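Local coordinates for ferric uptake regulation protein (Helicobacter pylori, PDB 2XIG) that probably represses iron-regulated genes as a homodimeric, zinc-containing transcription factor that uses ferrous iron as cofactor to bind their operators, at residues E95-K107 with H134-Q146. The protein carries 2 engineered substitutions. Numbering follows the deposited sequence.
Sequences EHHDHIICLHCGK and HDMKMFVWCKECQ. With ZN (zinc ion), chain M; ZN (zinc ion), chain N; ZN (zinc ion), chain L.
Asp-98 and His-134 meet at a shared zinc ion. From Asp-98, CB packs against Met-136 O at 3.6 Å; CG, anti to the carbonyl carbon (chi1 -55°), carries the carboxylate to the metal, which both oxygens grip, OD2 at 2.1 Å from the zinc and OD1 at a longer 2.5 Å. OD1 also bridges, through a water, to Met-136 N. NE2 of His-96 and of His-134, nitrogen ligands that need carry no charge, complete the site with Glu-117; these four residues probably hold iron in the active repressor.

Beyond it, strands 98-102 and 134-141 run parallel in the mixed sheet of the Fur dimerization domain, which a second subunit's strand extends past 134-141. Met-138 N donates to His-99 O (2.9 Å) and Ile-101 N to Met-138 O (2.8 Å). Beta-branched Ile-100 and Val-140 favour extended backbone; their side chains cross at about a right angle, CG2 to CG2 3.6 Å. On the other face Phe-139 brings a broad ring, its CD1 meeting Ile-101 CB.

At the far end two CxxC pairs, Cys-102/Cys-105 and Cys-142/Cys-145, bind another zinc with four sulfurs, a set suited to structural zinc. Cys-102 SG accepts N-H groups from Cys-142 (3.3 Å), His-104 and Cys-105, probably stabilising a thiolate.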
loop_
_atom_site.group_PDB
_atom_site.type_symbol
_atom_site.label_atom_id
_atom_site.label_comp_id
_atom_site.label_asym_id
_atom_site.label_seq_id
_atom_site.Cartn_x
_atom_site.Cartn_y
_atom_site.Cartn_z
ATOM N N GLU C 95 -22.253 -22.463 -6.273
ATOM C CA GLU C 95 -21.612 -23.373 -5.325
ATOM C C GLU C 95 -20.540 -22.628 -4.511
ATOM O O GLU C 95 -19.907 -21.693 -5.014
ATOM C CB GLU C 95 -20.973 -24.544 -6.098
ATOM C CG GLU C 95 -19.946 -25.387 -5.328
ATOM C CD GLU C 95 -20.431 -26.800 -5.008
ATOM O OE1 GLU C 95 -20.187 -27.279 -3.879
ATOM O OE2 GLU C 95 -21.045 -27.438 -5.888
ATOM N N HIS C 96 -20.342 -23.030 -3.258
ATOM C CA HIS C 96 -19.313 -22.392 -2.439
ATOM C C HIS C 96 -17.954 -22.462 -3.098
ATOM O O HIS C 96 -17.542 -23.507 -3.580
ATOM C CB HIS C 96 -19.170 -23.037 -1.065
ATOM C CG HIS C 96 -17.952 -22.568 -0.338
ATOM N ND1 HIS C 96 -17.890 -21.336 0.276
ATOM C CD2 HIS C 96 -16.727 -23.127 -0.185
ATOM C CE1 HIS C 96 -16.689 -21.166 0.798
ATOM N NE2 HIS C 96 -15.964 -22.236 0.529
ATOM N N HIS C 97 -17.234 -21.348 -3.094
ATOM C CA HIS C 97 -15.874 -21.367 -3.591
ATOM C C HIS C 97 -15.077 -20.251 -2.943
ATOM O O HIS C 97 -15.625 -19.275 -2.419
ATOM C CB HIS C 97 -15.853 -21.159 -5.101
ATOM C CG HIS C 97 -16.465 -19.863 -5.520
ATOM N ND1 HIS C 97 -17.818 -19.718 -5.742
ATOM C CD2 HIS C 97 -15.920 -18.641 -5.717
ATOM C CE1 HIS C 97 -18.078 -18.465 -6.072
ATOM N NE2 HIS C 97 -16.941 -17.793 -6.056
ATOM N N ASP C 98 -13.771 -20.417 -2.987
ATOM C CA ASP C 98 -12.854 -19.420 -2.467
ATOM C C ASP C 98 -12.144 -18.787 -3.643
ATOM O O ASP C 98 -12.453 -19.114 -4.787
ATOM C CB ASP C 98 -11.902 -20.113 -1.533
ATOM C CG ASP C 98 -12.643 -20.873 -0.452
ATOM O OD1 ASP C 98 -13.275 -20.210 0.384
ATOM O OD2 ASP C 98 -12.610 -22.122 -0.457
ATOM N N HIS C 99 -11.203 -17.878 -3.386
ATOM C CA HIS C 99 -10.694 -17.070 -4.483
ATOM C C HIS C 99 -9.190 -16.945 -4.549
ATOM O O HIS C 99 -8.524 -16.740 -3.538
ATOM C CB HIS C 99 -11.280 -15.665 -4.422
ATOM C CG HIS C 99 -12.765 -15.633 -4.554
ATOM N ND1 HIS C 99 -13.606 -15.650 -3.461
ATOM C CD2 HIS C 99 -13.565 -15.599 -5.647
ATOM C CE1 HIS C 99 -14.858 -15.608 -3.874
ATOM N NE2 HIS C 99 -14.860 -15.575 -5.194
ATOM N N ILE C 100 -8.683 -17.053 -5.772
ATOM C CA ILE C 100 -7.308 -16.715 -6.096
ATOM C C ILE C 100 -7.349 -15.385 -6.856
ATOM O O ILE C 100 -8.175 -15.200 -7.736
ATOM C CB ILE C 100 -6.696 -17.823 -6.977
ATOM C CG1 ILE C 100 -6.429 -19.069 -6.131
ATOM C CG2 ILE C 100 -5.417 -17.355 -7.653
ATOM C CD1 ILE C 100 -6.360 -20.363 -6.926
ATOM N N ILE C 101 -6.467 -14.458 -6.507
ATOM C CA ILE C 101 -6.460 -13.136 -7.138
ATOM C C ILE C 101 -5.042 -12.789 -7.556
ATOM O O ILE C 101 -4.127 -12.843 -6.742
ATOM C CB ILE C 101 -6.966 -12.033 -6.172
ATOM C CG1 ILE C 101 -8.343 -12.387 -5.597
ATOM C CG2 ILE C 101 -6.984 -10.665 -6.862
ATOM C CD1 ILE C 101 -8.272 -13.015 -4.227
ATOM N N CYS C 102 -4.857 -12.441 -8.827
ATOM C CA CYS C 102 -3.541 -12.089 -9.329
ATOM C C CYS C 102 -3.198 -10.650 -8.956
ATOM O O CYS C 102 -3.944 -9.730 -9.270
ATOM C CB CYS C 102 -3.464 -12.253 -10.847
ATOM S SG CYS C 102 -1.839 -11.787 -11.470
ATOM N N LEU C 103 -2.068 -10.470 -8.286
ATOM C CA LEU C 103 -1.641 -9.146 -7.842
ATOM C C LEU C 103 -1.240 -8.228 -8.987
ATOM O O LEU C 103 -1.146 -7.013 -8.805
ATOM C CB LEU C 103 -0.464 -9.270 -6.881
ATOM C CG LEU C 103 -0.824 -9.872 -5.531
ATOM C CD1 LEU C 103 0.403 -10.468 -4.889
ATOM C CD2 LEU C 103 -1.472 -8.820 -4.632
ATOM N N HIS C 104 -0.984 -8.800 -10.157
ATOM C CA HIS C 104 -0.491 -7.990 -11.268
ATOM C C HIS C 104 -1.618 -7.550 -12.196
ATOM O O HIS C 104 -1.719 -6.370 -12.535
ATOM C CB HIS C 104 0.608 -8.723 -12.045
ATOM C CG HIS C 104 1.258 -7.878 -13.100
ATOM N ND1 HIS C 104 1.930 -6.712 -12.806
ATOM C CD2 HIS C 104 1.338 -8.029 -14.443
ATOM C CE1 HIS C 104 2.395 -6.179 -13.924
ATOM N NE2 HIS C 104 2.050 -6.961 -14.932
ATOM N N CYS C 105 -2.480 -8.488 -12.587
ATOM C CA CYS C 105 -3.528 -8.191 -13.564
ATOM C C CYS C 105 -4.934 -8.161 -12.961
ATOM O O CYS C 105 -5.891 -7.783 -13.630
ATOM C CB CYS C 105 -3.467 -9.171 -14.736
ATOM S SG CYS C 105 -4.168 -10.820 -14.372
ATOM N N GLY C 106 -5.059 -8.563 -11.701
ATOM C CA GLY C 106 -6.330 -8.473 -11.002
ATOM C C GLY C 106 -7.307 -9.596 -11.309
ATOM O O GLY C 106 -8.421 -9.625 -10.782
ATOM N N LYS C 107 -6.893 -10.521 -12.166
ATOM C CA LYS C 107 -7.725 -11.669 -12.521
ATOM C C LYS C 107 -8.132 -12.470 -11.287
ATOM O O LYS C 107 -7.331 -12.660 -10.376
ATOM C CB LYS C 107 -6.948 -12.566 -13.486
ATOM C CG LYS C 107 -7.537 -13.930 -13.740
ATOM C CD LYS C 107 -6.552 -14.793 -14.511
ATOM C CE LYS C 107 -6.112 -14.085 -15.776
ATOM N NZ LYS C 107 -5.074 -14.847 -16.506
ATOM N N HIS C 134 -15.886 -19.270 6.680
ATOM C CA HIS C 134 -14.496 -18.903 6.476
ATOM C C HIS C 134 -14.358 -17.969 5.291
ATOM O O HIS C 134 -15.232 -17.907 4.431
ATOM C CB HIS C 134 -13.630 -20.152 6.292
ATOM C CG HIS C 134 -13.970 -20.948 5.075
ATOM N ND1 HIS C 134 -14.960 -21.908 5.065
ATOM C CD2 HIS C 134 -13.445 -20.934 3.826
ATOM C CE1 HIS C 134 -15.037 -22.445 3.859
ATOM N NE2 HIS C 134 -14.131 -21.872 3.092
ATOM N N ASP C 135 -13.259 -17.223 5.281
ATOM C CA ASP C 135 -12.913 -16.346 4.174
ATOM C C ASP C 135 -11.470 -16.667 3.831
ATOM O O ASP C 135 -10.581 -16.552 4.686
ATOM C CB ASP C 135 -13.054 -14.880 4.589
ATOM C CG ASP C 135 -12.751 -13.922 3.456
ATOM O OD1 ASP C 135 -13.628 -13.722 2.594
ATOM O OD2 ASP C 135 -11.636 -13.368 3.427
ATOM N N MET C 136 -11.240 -17.099 2.595
ATOM C CA MET C 136 -9.919 -17.526 2.176
ATOM C C MET C 136 -9.618 -16.910 0.824
ATOM O O MET C 136 -10.349 -17.130 -0.138
ATOM C CB MET C 136 -9.850 -19.057 2.106
ATOM C CG MET C 136 -8.600 -19.618 1.438
ATOM S SD MET C 136 -8.569 -21.432 1.527
ATOM C CE MET C 136 -7.204 -21.834 0.459
ATOM N N LYS C 137 -8.560 -16.106 0.770
ATOM C CA LYS C 137 -8.119 -15.502 -0.484
ATOM C C LYS C 137 -6.652 -15.785 -0.651
ATOM O O LYS C 137 -5.877 -15.661 0.305
ATOM C CB LYS C 137 -8.339 -13.990 -0.490
ATOM C CG LYS C 137 -9.774 -13.551 -0.308
ATOM C CD LYS C 137 -9.819 -12.122 0.210
ATOM C CE LYS C 137 -11.129 -11.843 0.924
ATOM N NZ LYS C 137 -10.908 -10.954 2.091
ATOM N N MET C 138 -6.263 -16.189 -1.854
ATOM C CA MET C 138 -4.852 -16.369 -2.143
ATOM C C MET C 138 -4.419 -15.385 -3.212
ATOM O O MET C 138 -5.074 -15.249 -4.231
ATOM C CB MET C 138 -4.554 -17.795 -2.575
ATOM C CG MET C 138 -4.335 -18.736 -1.400
ATOM S SD MET C 138 -5.390 -20.154 -1.586
ATOM C CE MET C 138 -4.738 -20.874 -3.075
ATOM N N PHE C 139 -3.319 -14.689 -2.953
ATOM C CA PHE C 139 -2.824 -13.673 -3.880
ATOM C C PHE C 139 -1.617 -14.226 -4.610
ATOM O O PHE C 139 -0.714 -14.775 -3.995
ATOM C CB PHE C 139 -2.469 -12.395 -3.117
ATOM C CG PHE C 139 -3.659 -11.745 -2.469
ATOM C CD1 PHE C 139 -4.480 -10.905 -3.202
ATOM C CD2 PHE C 139 -3.984 -12.008 -1.141
ATOM C CE1 PHE C 139 -5.590 -10.313 -2.624
ATOM C CE2 PHE C 139 -5.097 -11.420 -0.559
ATOM C CZ PHE C 139 -5.897 -10.568 -1.302
ATOM N N VAL C 140 -1.614 -14.090 -5.930
ATOM C CA VAL C 140 -0.637 -14.780 -6.753
ATOM C C VAL C 140 -0.130 -13.890 -7.879
ATOM O O VAL C 140 -0.642 -12.801 -8.092
ATOM C CB VAL C 140 -1.279 -16.020 -7.415
ATOM C CG1 VAL C 140 -1.834 -16.966 -6.353
ATOM C CG2 VAL C 140 -2.386 -15.588 -8.369
ATOM N N TRP C 141 0.887 -14.376 -8.583
ATOM C CA TRP C 141 1.147 -13.964 -9.958
ATOM C C TRP C 141 0.618 -15.085 -10.835
ATOM O O TRP C 141 1.078 -16.228 -10.734
ATOM C CB TRP C 141 2.644 -13.788 -10.223
ATOM C CG TRP C 141 3.336 -12.865 -9.291
ATOM C CD1 TRP C 141 2.758 -11.919 -8.496
ATOM C CD2 TRP C 141 4.749 -12.778 -9.061
ATOM N NE1 TRP C 141 3.725 -11.254 -7.777
ATOM C CE2 TRP C 141 4.956 -11.761 -8.106
ATOM C CE3 TRP C 141 5.863 -13.462 -9.569
ATOM C CZ2 TRP C 141 6.230 -11.406 -7.646
ATOM C CZ3 TRP C 141 7.131 -13.114 -9.107
ATOM C CH2 TRP C 141 7.301 -12.091 -8.156
ATOM N N CYS C 142 -0.354 -14.773 -11.684
ATOM C CA CYS C 142 -1.034 -15.812 -12.438
ATOM C C CYS C 142 -0.145 -16.301 -13.574
ATOM O O CYS C 142 0.893 -15.702 -13.875
ATOM C CB CYS C 142 -2.377 -15.304 -12.974
ATOM S SG CYS C 142 -2.262 -14.295 -14.480
ATOM N N LYS C 143 -0.556 -17.400 -14.188
ATOM C CA LYS C 143 0.173 -17.985 -15.304
ATOM C C LYS C 143 0.434 -16.957 -16.403
ATOM O O LYS C 143 1.547 -16.857 -16.909
ATOM C CB LYS C 143 -0.619 -19.161 -15.876
ATOM C CG LYS C 143 0.080 -19.889 -17.001
ATOM C CD LYS C 143 -0.776 -21.034 -17.517
ATOM C CE LYS C 143 -0.061 -21.810 -18.614
ATOM N NZ LYS C 143 0.260 -20.949 -19.788
ATOM N N GLU C 144 -0.595 -16.198 -16.769
ATOM C CA GLU C 144 -0.491 -15.295 -17.917
ATOM C C GLU C 144 0.491 -14.141 -17.677
ATOM O O GLU C 144 1.221 -13.746 -18.585
ATOM C CB GLU C 144 -1.869 -14.757 -18.315
ATOM C CG GLU C 144 -2.761 -15.778 -19.050
ATOM C CD GLU C 144 -3.202 -16.936 -18.164
ATOM O OE1 GLU C 144 -3.466 -16.713 -16.962
ATOM O OE2 GLU C 144 -3.293 -18.075 -18.670
ATOM N N CYS C 145 0.515 -13.614 -16.454
ATOM C CA CYS C 145 1.434 -12.524 -16.109
ATOM C C CYS C 145 2.880 -12.987 -15.950
ATOM O O CYS C 145 3.813 -12.202 -16.139
ATOM C CB CYS C 145 0.974 -11.797 -14.839
ATOM S SG CYS C 145 -0.513 -10.834 -15.074
ATOM N N GLN C 146 3.069 -14.257 -15.600
ATOM C CA GLN C 146 4.416 -14.803 -15.461
ATOM C C GLN C 146 5.053 -15.047 -16.828
ATOM O O GLN C 146 6.265 -15.200 -16.931
ATOM C CB GLN C 146 4.412 -16.109 -14.660
ATOM C CG GLN C 146 4.302 -15.929 -13.142
ATOM C CD GLN C 146 4.347 -17.254 -12.405
ATOM O OE1 GLN C 146 3.311 -17.864 -12.133
ATOM N NE2 GLN C 146 5.548 -17.716 -12.091
HETATM ZN ZN ZN M . -2.206 -11.943 -13.812
HETATM ZN ZN ZN N . -13.942 -22.521 1.168
HETATM ZN ZN ZN L . -16.487 -15.792 -6.511
HETATM O O HOH W 1 -13.638 -17.565 1.101
HETATM O O HOH W 2 -12.642 -15.524 -0.971
#